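Local coordinates for protein carboxypeptidase A (Helicoverpa armigera, PDB 1JQG) that probably removes C-terminal residues from peptides as a zinc-dependent metallocarboxypeptidase of the M14 family, made in the insect gut as a proenzyme, at residues C248-G262 and V269-E282. Residues are numbered along the deposited sequence; the frame is centred on the assembly and turned at random.
Sequences CMGVDLNRNFGMNWG and VCSDTFHGRSAFSE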
ATOM      1  N   CYS A 248      18.151   3.948 -15.207  1.00 38.86           N
ATOM      2  CA  CYS A 248      17.046   4.090 -14.282  1.00 34.48           C
ATOM      3  C   CYS A 248      15.820   3.421 -14.912  1.00 34.11           C
ATOM      4  O   CYS A 248      15.646   3.508 -16.136  1.00 33.03           O
ATOM      5  CB  CYS A 248      16.769   5.552 -14.007  1.00 30.49           C
ATOM      6  SG  CYS A 248      18.066   6.483 -13.184  1.00 25.89           S
ATOM      7  N   MET A 249      14.999   2.775 -14.091  1.00 29.93           N
ATOM      8  CA  MET A 249      13.800   2.123 -14.581  1.00 25.87           C
ATOM      9  C   MET A 249      12.692   2.125 -13.528  1.00 27.58           C
ATOM     10  O   MET A 249      12.872   2.519 -12.390  1.00 26.81           O
ATOM     11  CB  MET A 249      14.086   0.687 -15.004  1.00 31.86           C
ATOM     12  CG  MET A 249      14.757  -0.245 -14.032  1.00 32.71           C
ATOM     13  SD  MET A 249      15.569  -1.708 -14.739  1.00 35.34           S
ATOM     14  CE  MET A 249      14.177  -2.834 -14.762  1.00 33.56           C
ATOM     15  N   GLY A 250      11.484   1.702 -13.952  1.00 26.50           N
ATOM     16  CA  GLY A 250      10.316   1.596 -13.126  1.00 18.78           C
ATOM     17  C   GLY A 250       9.534   2.889 -12.983  1.00 20.08           C
ATOM     18  O   GLY A 250      10.066   4.000 -12.805  1.00 21.35           O
ATOM     19  N   VAL A 251       8.241   2.713 -12.855  1.00 18.84           N
ATOM     20  CA  VAL A 251       7.241   3.742 -12.709  1.00 19.00           C
ATOM     21  C   VAL A 251       6.504   3.545 -11.374  1.00 20.86           C
ATOM     22  O   VAL A 251       6.263   2.420 -10.948  1.00 17.44           O
ATOM     23  CB  VAL A 251       6.217   3.677 -13.846  1.00 16.64           C
ATOM     24  CG1 VAL A 251       5.019   4.556 -13.514  1.00 15.73           C
ATOM     25  CG2 VAL A 251       6.829   3.992 -15.207  1.00 22.32           C
ATOM     26  N   ASP A 252       6.251   4.660 -10.679  1.00 22.77           N
ATOM     27  CA  ASP A 252       5.454   4.616  -9.454  1.00 21.26           C
ATOM     28  C   ASP A 252       3.984   4.419  -9.857  1.00 21.08           C
ATOM     29  O   ASP A 252       3.329   5.331 -10.368  1.00 15.39           O
ATOM     30  CB  ASP A 252       5.607   5.925  -8.690  1.00 23.22           C
ATOM     31  CG  ASP A 252       4.941   5.921  -7.329  1.00 21.78           C
ATOM     32  OD1 ASP A 252       5.230   6.866  -6.568  1.00 26.05           O
ATOM     33  OD2 ASP A 252       4.149   4.981  -7.041  1.00 17.02           O
ATOM     34  N   LEU A 253       3.494   3.201  -9.593  1.00 19.32           N
ATOM     35  CA  LEU A 253       2.106   2.879 -10.008  1.00 18.54           C
ATOM     36  C   LEU A 253       1.033   3.692  -9.327  1.00 16.13           C
ATOM     37  O   LEU A 253      -0.069   3.886  -9.823  1.00 16.67           O
ATOM     38  CB  LEU A 253       1.835   1.397  -9.785  1.00 15.73           C
ATOM     39  CG  LEU A 253       2.650   0.409 -10.615  1.00 20.09           C
ATOM     40  CD1 LEU A 253       2.331  -1.024 -10.186  1.00 15.02           C
ATOM     41  CD2 LEU A 253       2.354   0.600 -12.121  1.00 16.57           C
ATOM     42  N   ASN A 254       1.338   4.290  -8.177  1.00 19.08           N
ATOM     43  CA  ASN A 254       0.379   5.119  -7.453  1.00 19.57           C
ATOM     44  C   ASN A 254       0.414   6.541  -7.966  1.00 16.94           C
ATOM     45  O   ASN A 254      -0.089   7.479  -7.341  1.00 19.49           O
ATOM     46  CB  ASN A 254       0.605   5.039  -5.945  1.00 13.56           C
ATOM     47  CG  ASN A 254      -0.719   5.191  -5.176  1.00 22.93           C
ATOM     48  OD1 ASN A 254      -1.796   5.001  -5.759  1.00 13.81           O
ATOM     49  ND2 ASN A 254      -0.689   5.534  -3.898  1.00 22.85           N
ATOM     50  N   ARG A 255       1.033   6.755  -9.121  1.00 14.93           N
ATOM     51  CA  ARG A 255       1.111   8.055  -9.764  1.00 19.06           C
ATOM     52  C   ARG A 255       0.755   7.873 -11.255  1.00 19.77           C
ATOM     53  O   ARG A 255       0.793   8.783 -12.058  1.00 19.91           O
ATOM     54  CB  ARG A 255       2.468   8.701  -9.639  1.00 21.30           C
ATOM     55  CG  ARG A 255       3.116   8.743  -8.269  1.00 26.83           C
ATOM     56  CD  ARG A 255       2.568   9.922  -7.478  1.00 33.21           C
ATOM     57  NE  ARG A 255       3.066   9.862  -6.115  1.00 46.40           N
ATOM     58  CZ  ARG A 255       3.521  10.902  -5.441  1.00 50.90           C
ATOM     59  NH1 ARG A 255       3.539  12.107  -6.011  1.00 50.35           N
ATOM     60  NH2 ARG A 255       3.959  10.700  -4.198  1.00 54.41           N
ATOM     61  N   ASN A 256       0.395   6.654 -11.634  1.00 18.86           N
ATOM     62  CA  ASN A 256       0.054   6.295 -12.994  1.00 17.79           C
ATOM     63  C   ASN A 256      -1.448   6.194 -13.274  1.00 21.07           C
ATOM     64  O   ASN A 256      -1.882   5.747 -14.348  1.00 19.64           O
ATOM     65  CB  ASN A 256       0.723   4.950 -13.287  1.00 15.33           C
ATOM     66  CG  ASN A 256       0.911   4.724 -14.783  1.00 18.84           C
ATOM     67  OD1 ASN A 256       1.531   5.542 -15.437  1.00 16.68           O
ATOM     68  ND2 ASN A 256       0.366   3.590 -15.226  1.00 16.09           N
ATOM     69  N   PHE A 257      -2.290   6.667 -12.346  1.00 23.07           N
ATOM     70  CA  PHE A 257      -3.754   6.627 -12.563  1.00 23.91           C
ATOM     71  C   PHE A 257      -4.296   7.914 -13.134  1.00 24.96           C
ATOM     72  O   PHE A 257      -3.669   8.944 -13.006  1.00 27.52           O
ATOM     73  CB  PHE A 257      -4.497   6.277 -11.275  1.00 22.88           C
ATOM     74  CG  PHE A 257      -4.352   4.834 -10.863  1.00 19.81           C
ATOM     75  CD1 PHE A 257      -3.196   4.366 -10.260  1.00 16.34           C
ATOM     76  CD2 PHE A 257      -5.371   3.917 -11.123  1.00 21.35           C
ATOM     77  CE1 PHE A 257      -3.064   3.036  -9.922  1.00 18.86           C
ATOM     78  CE2 PHE A 257      -5.266   2.581 -10.783  1.00 16.48           C
ATOM     79  CZ  PHE A 257      -4.098   2.135 -10.161  1.00 20.71           C
ATOM     80  N   GLY A 258      -5.430   7.860 -13.806  1.00 31.04           N
ATOM     81  CA  GLY A 258      -6.010   8.914 -14.597  1.00 30.26           C
ATOM     82  C   GLY A 258      -6.596  10.094 -13.885  1.00 35.05           C
ATOM     83  O   GLY A 258      -6.877  11.101 -14.548  1.00 41.39           O
ATOM     84  N   MET A 259      -6.723  10.078 -12.571  1.00 37.86           N
ATOM     85  CA  MET A 259      -7.243  11.229 -11.825  1.00 35.98           C
ATOM     86  C   MET A 259      -6.168  12.281 -11.630  1.00 35.93           C
ATOM     87  O   MET A 259      -5.274  12.184 -10.789  1.00 35.66           O
ATOM     88  CB  MET A 259      -7.778  10.733 -10.487  1.00 38.82           C
ATOM     89  CG  MET A 259      -9.011  11.447 -10.017  1.00 35.80           C
ATOM     90  SD  MET A 259      -8.769  13.087  -9.351  1.00 50.05           S
ATOM     91  CE  MET A 259     -10.214  13.924  -9.989  1.00 50.30           C
ATOM     92  N   ASN A 260      -6.180  13.292 -12.479  1.00 36.10           N
ATOM     93  CA  ASN A 260      -5.239  14.415 -12.446  1.00 36.32           C
ATOM     94  C   ASN A 260      -3.781  14.000 -12.642  1.00 39.20           C
ATOM     95  O   ASN A 260      -2.812  14.482 -12.024  1.00 38.61           O
ATOM     96  CB  ASN A 260      -5.388  15.242 -11.174  1.00 35.56           C
ATOM     97  CG  ASN A 260      -6.726  15.958 -11.094  1.00 43.25           C
ATOM     98  OD1 ASN A 260      -7.509  15.776 -10.154  1.00 44.64           O
ATOM     99  ND2 ASN A 260      -7.035  16.792 -12.091  1.00 42.16           N
ATOM    100  N   TRP A 261      -3.561  13.064 -13.574  1.00 36.18           N
ATOM    101  CA  TRP A 261      -2.233  12.510 -13.793  1.00 38.61           C
ATOM    102  C   TRP A 261      -1.202  13.577 -14.129  1.00 38.63           C
ATOM    103  O   TRP A 261      -1.507  14.482 -14.894  1.00 42.13           O
ATOM    104  CB  TRP A 261      -2.310  11.445 -14.899  1.00 37.21           C
ATOM    105  CG  TRP A 261      -0.974  10.832 -15.215  1.00 39.61           C
ATOM    106  CD1 TRP A 261      -0.404   9.743 -14.617  1.00 36.98           C
ATOM    107  CD2 TRP A 261      -0.039  11.283 -16.199  1.00 34.33           C
ATOM    108  NE1 TRP A 261       0.814   9.475 -15.182  1.00 36.09           N
ATOM    109  CE2 TRP A 261       1.056  10.419 -16.153  1.00 34.68           C
ATOM    110  CE3 TRP A 261      -0.041  12.334 -17.125  1.00 33.92           C
ATOM    111  CZ2 TRP A 261       2.159  10.579 -17.007  1.00 34.87           C
ATOM    112  CZ3 TRP A 261       1.052  12.465 -17.971  1.00 31.93           C
ATOM    113  CH2 TRP A 261       2.161  11.592 -17.904  1.00 20.34           C
ATOM    114  N   GLY A 262       0.023  13.412 -13.646  1.00 39.41           N
ATOM    115  CA  GLY A 262       1.124  14.288 -13.979  1.00 38.94           C
ATOM    116  C   GLY A 262       1.178  15.645 -13.311  1.00 38.35           C
ATOM    117  O   GLY A 262       2.125  16.409 -13.587  1.00 39.24           O
ATOM    118  N   VAL A 269      12.778   9.379 -14.498  1.00 34.58           N
ATOM    119  CA  VAL A 269      12.612   7.947 -14.367  1.00 31.81           C
ATOM    120  C   VAL A 269      13.476   7.459 -13.221  1.00 31.98           C
ATOM    121  O   VAL A 269      13.299   6.378 -12.639  1.00 32.33           O
ATOM    122  CB  VAL A 269      13.016   7.155 -15.628  1.00 34.42           C
ATOM    123  CG1 VAL A 269      12.475   5.735 -15.514  1.00 28.04           C
ATOM    124  CG2 VAL A 269      12.462   7.800 -16.871  1.00 35.74           C
ATOM    125  N   CYS A 270      14.437   8.287 -12.832  1.00 30.88           N
ATOM    126  CA  CYS A 270      15.332   7.952 -11.725  1.00 28.17           C
ATOM    127  C   CYS A 270      14.685   8.227 -10.390  1.00 26.83           C
ATOM    128  O   CYS A 270      15.120   7.726  -9.352  1.00 33.27           O
ATOM    129  CB  CYS A 270      16.602   8.796 -11.900  1.00 31.69           C
ATOM    130  SG  CYS A 270      17.527   8.390 -13.414  1.00 29.18           S
ATOM    131  N   SER A 271      13.615   9.006 -10.395  1.00 25.59           N
ATOM    132  CA  SER A 271      12.845   9.256  -9.169  1.00 27.48           C
ATOM    133  C   SER A 271      11.923   8.107  -8.802  1.00 29.44           C
ATOM    134  O   SER A 271      11.394   7.439  -9.709  1.00 29.44           O
ATOM    135  CB  SER A 271      12.041  10.544  -9.341  1.00 24.86           C
ATOM    136  OG  SER A 271      11.246  10.755  -8.190  1.00 38.05           O
ATOM    137  N   ASP A 272      11.646   7.938  -7.513  1.00 30.24           N
ATOM    138  CA  ASP A 272      10.739   6.913  -7.020  1.00 30.97           C
ATOM    139  C   ASP A 272       9.273   7.275  -7.251  1.00 31.45           C
ATOM    140  O   ASP A 272       8.426   6.474  -6.921  1.00 33.31           O
ATOM    141  CB  ASP A 272      10.990   6.640  -5.535  1.00 32.82           C
ATOM    142  CG  ASP A 272      12.261   5.865  -5.293  1.00 37.12           C
ATOM    143  OD1 ASP A 272      12.442   4.876  -6.040  1.00 46.30           O
ATOM    144  OD2 ASP A 272      13.031   6.238  -4.400  1.00 44.69           O
ATOM    145  N   THR A 273       8.981   8.510  -7.646  1.00 31.25           N
ATOM    146  CA  THR A 273       7.637   8.988  -7.899  1.00 24.60           C
ATOM    147  C   THR A 273       7.386   9.313  -9.350  1.00 20.63           C
ATOM    148  O   THR A 273       6.525  10.121  -9.652  1.00 23.86           O
ATOM    149  CB  THR A 273       7.336  10.234  -7.024  1.00 16.69           C
ATOM    150  OG1 THR A 273       8.172  11.314  -7.340  1.00 19.15           O
ATOM    151  CG2 THR A 273       7.513   9.830  -5.581  1.00 15.96           C
ATOM    152  N   PHE A 274       8.121   8.683 -10.255  1.00 23.13           N
ATOM    153  CA  PHE A 274       7.935   8.843 -11.688  1.00 19.83           C
ATOM    154  C   PHE A 274       6.554   8.386 -12.135  1.00 22.28           C
ATOM    155  O   PHE A 274       6.298   7.208 -11.897  1.00 22.81           O
ATOM    156  CB  PHE A 274       9.006   8.066 -12.448  1.00 20.47           C
ATOM    157  CG  PHE A 274       8.936   8.222 -13.946  1.00 17.56           C
ATOM    158  CD1 PHE A 274       8.813   9.479 -14.507  1.00 15.53           C
ATOM    159  CD2 PHE A 274       9.000   7.100 -14.780  1.00 12.39           C
ATOM    160  CE1 PHE A 274       8.758   9.652 -15.885  1.00 19.30           C
ATOM    161  CE2 PHE A 274       8.948   7.273 -16.149  1.00 17.97           C
ATOM    162  CZ  PHE A 274       8.828   8.545 -16.707  1.00 16.57           C
ATOM    163  N   HIS A 275       5.834   9.255 -12.852  1.00 25.11           N
ATOM    164  CA  HIS A 275       4.468   9.011 -13.259  1.00 25.32           C
ATOM    165  C   HIS A 275       4.360   8.149 -14.508  1.00 27.52           C
ATOM    166  O   HIS A 275       3.227   7.776 -14.866  1.00 24.99           O
ATOM    167  CB  HIS A 275       3.710  10.340 -13.392  1.00 17.48           C
ATOM    168  CG  HIS A 275       4.363  11.390 -14.218  1.00 25.91           C
ATOM    169  ND1 HIS A 275       4.959  11.091 -15.438  1.00 23.74           N
ATOM    170  CD2 HIS A 275       4.486  12.738 -14.035  1.00 20.75           C
ATOM    171  CE1 HIS A 275       5.445  12.224 -15.932  1.00 29.20           C
ATOM    172  NE2 HIS A 275       5.164  13.222 -15.107  1.00 22.47           N
ATOM    173  N   GLY A 276       5.455   7.951 -15.252  1.00 27.88           N
ATOM    174  CA  GLY A 276       5.342   7.297 -16.567  1.00 28.02           C
ATOM    175  C   GLY A 276       5.090   8.178 -17.794  1.00 28.33           C
ATOM    176  O   GLY A 276       5.081   9.397 -17.685  1.00 26.99           O
ATOM    177  N   ARG A 277       4.942   7.535 -18.948  1.00 32.34           N
ATOM    178  CA  ARG A 277       4.692   8.172 -20.223  1.00 35.82           C
ATOM    179  C   ARG A 277       3.357   8.927 -20.201  1.00 34.89           C
ATOM    180  O   ARG A 277       3.297  10.048 -20.713  1.00 37.70           O
ATOM    181  CB  ARG A 277       4.631   7.140 -21.364  1.00 34.23           C
ATOM    182  CG  ARG A 277       5.956   6.522 -21.735  1.00 45.02           C
ATOM    183  CD  ARG A 277       5.740   5.380 -22.720  1.00 45.89           C
ATOM    184  NE  ARG A 277       7.003   4.708 -23.038  1.00 56.37           N
ATOM    185  CZ  ARG A 277       7.315   3.500 -22.582  1.00 53.47           C
ATOM    186  NH1 ARG A 277       6.403   2.911 -21.820  1.00 55.57           N
ATOM    187  NH2 ARG A 277       8.451   2.896 -22.893  1.00 54.79           N
ATOM    188  N   SER A 278       2.329   8.280 -19.701  1.00 31.98           N
ATOM    189  CA  SER A 278       0.984   8.788 -19.638  1.00 31.18           C
ATOM    190  C   SER A 278       0.181   8.006 -18.581  1.00 30.92           C
ATOM    191  O   SER A 278       0.725   7.177 -17.860  1.00 26.54           O
ATOM    192  CB  SER A 278       0.227   8.637 -20.969  1.00 26.90           C
ATOM    193  OG  SER A 278       0.106   7.232 -21.185  1.00 30.05           O
ATOM    194  N   ALA A 279      -1.087   8.391 -18.415  1.00 31.05           N
ATOM    195  CA  ALA A 279      -1.967   7.721 -17.469  1.00 27.14           C
ATOM    196  C   ALA A 279      -2.228   6.289 -17.940  1.00 22.64           C
ATOM    197  O   ALA A 279      -2.537   6.093 -19.111  1.00 21.78           O
ATOM    198  CB  ALA A 279      -3.264   8.521 -17.373  1.00 22.82           C
ATOM    199  N   PHE A 280      -2.082   5.330 -17.052  1.00 19.48           N
ATOM    200  CA  PHE A 280      -2.255   3.929 -17.362  1.00 18.89           C
ATOM    201  C   PHE A 280      -1.322   3.455 -18.475  1.00 22.26           C
ATOM    202  O   PHE A 280      -1.614   2.574 -19.293  1.00 22.99           O
ATOM    203  CB  PHE A 280      -3.701   3.635 -17.724  1.00 15.90           C
ATOM    204  CG  PHE A 280      -4.683   3.959 -16.630  1.00 18.18           C
ATOM    205  CD1 PHE A 280      -5.523   5.054 -16.753  1.00 23.13           C
ATOM    206  CD2 PHE A 280      -4.753   3.206 -15.483  1.00 15.99           C
ATOM    207  CE1 PHE A 280      -6.420   5.369 -15.756  1.00 26.39           C
ATOM    208  CE2 PHE A 280      -5.655   3.521 -14.490  1.00 21.00           C
ATOM    209  CZ  PHE A 280      -6.495   4.608 -14.608  1.00 18.81           C
ATOM    210  N   SER A 281      -0.072   3.919 -18.461  1.00 20.45           N
ATOM    211  CA  SER A 281       0.957   3.449 -19.363  1.00 19.62           C
ATOM    212  C   SER A 281       1.519   2.090 -18.969  1.00 18.54           C
ATOM    213  O   SER A 281       2.032   1.323 -19.765  1.00 17.30           O
ATOM    214  CB  SER A 281       2.072   4.490 -19.427  1.00 20.90           C
ATOM    215  OG  SER A 281       2.748   4.594 -18.204  1.00 24.15           O
ATOM    216  N   GLU A 282       1.398   1.759 -17.676  1.00 20.41           N
ATOM    217  CA  GLU A 282       1.872   0.471 -17.177  1.00 20.49           C
ATOM    218  C   GLU A 282       0.748  -0.547 -17.182  1.00 19.31           C
ATOM    219  O   GLU A 282      -0.406  -0.159 -16.963  1.00 18.04           O
ATOM    220  CB  GLU A 282       2.458   0.660 -15.770  1.00 19.56           C
ATOM    221  CG  GLU A 282       3.519   1.715 -15.679  1.00 22.14           C
ATOM    222  CD  GLU A 282       4.535   1.655 -16.814  1.00 27.98           C
ATOM    223  OE1 GLU A 282       5.108   0.564 -16.976  1.00 22.52           O
ATOM    224  OE2 GLU A 282       4.663   2.744 -17.458  1.00 28.83           O
TER
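Trp261 lies with one face against the backbone of Ser278 and Ala279, so that Ser278 CA stands 3.7 Å from the centroid of its six-membered ring and the methyl of Ala279 covers the five-membered one. The edge of the indole is used as well. NE1 donates to His275 O at 3.0 Å, with the oxygen almost in the ring plane although the donor sits above the carbonyl plane, while the benzo edge is directed at the face of the His275 imidazole in an edge-to-face pair. That imidazole is swung between its own backbone N and carbonyl carbon (chi1 51°), which also lets ND1 bond to Gly276 O and fixes the ring's rotation. Phe280 offers one face to Phe257 CA and Asn256 O; its CE2 meets Phe257 CD2 at 3.4 Å, the two rings being steeply inclined to each other. The Phe274 ring has Gly276 N over one face, Val269 CA over the opposite one and Gly250 O at its edge.

Two segments of one long loop can thus be joined by side chains and a few main-chain bonds. Phe280 N donates to Asn256 O at 2.7 Å, Asp252 N to Phe274 O at 2.8 Å, and the disulfide between Cys248 and Cys270 ties the starts of the two segments together. Val251 CG2 packs against the Phe274 ring and against Glu282 OE2, a carboxylate oxygen held by hydrogen bonds from Ser281 OG and with Tyr242 OH.

Asp252 brings the arrangement to the active site: OD2 accepts from the zinc ligand His181, consistent with a second-shell role in orienting that imidazole, and OD1 forms a salt bridge with Arg235. Both segments belong to the connection from helix 221-228 to helix 283-294, with Glu282 at the N-cap position of the latter; Phe280 packs on that helix and Phe257 on helix 366-373.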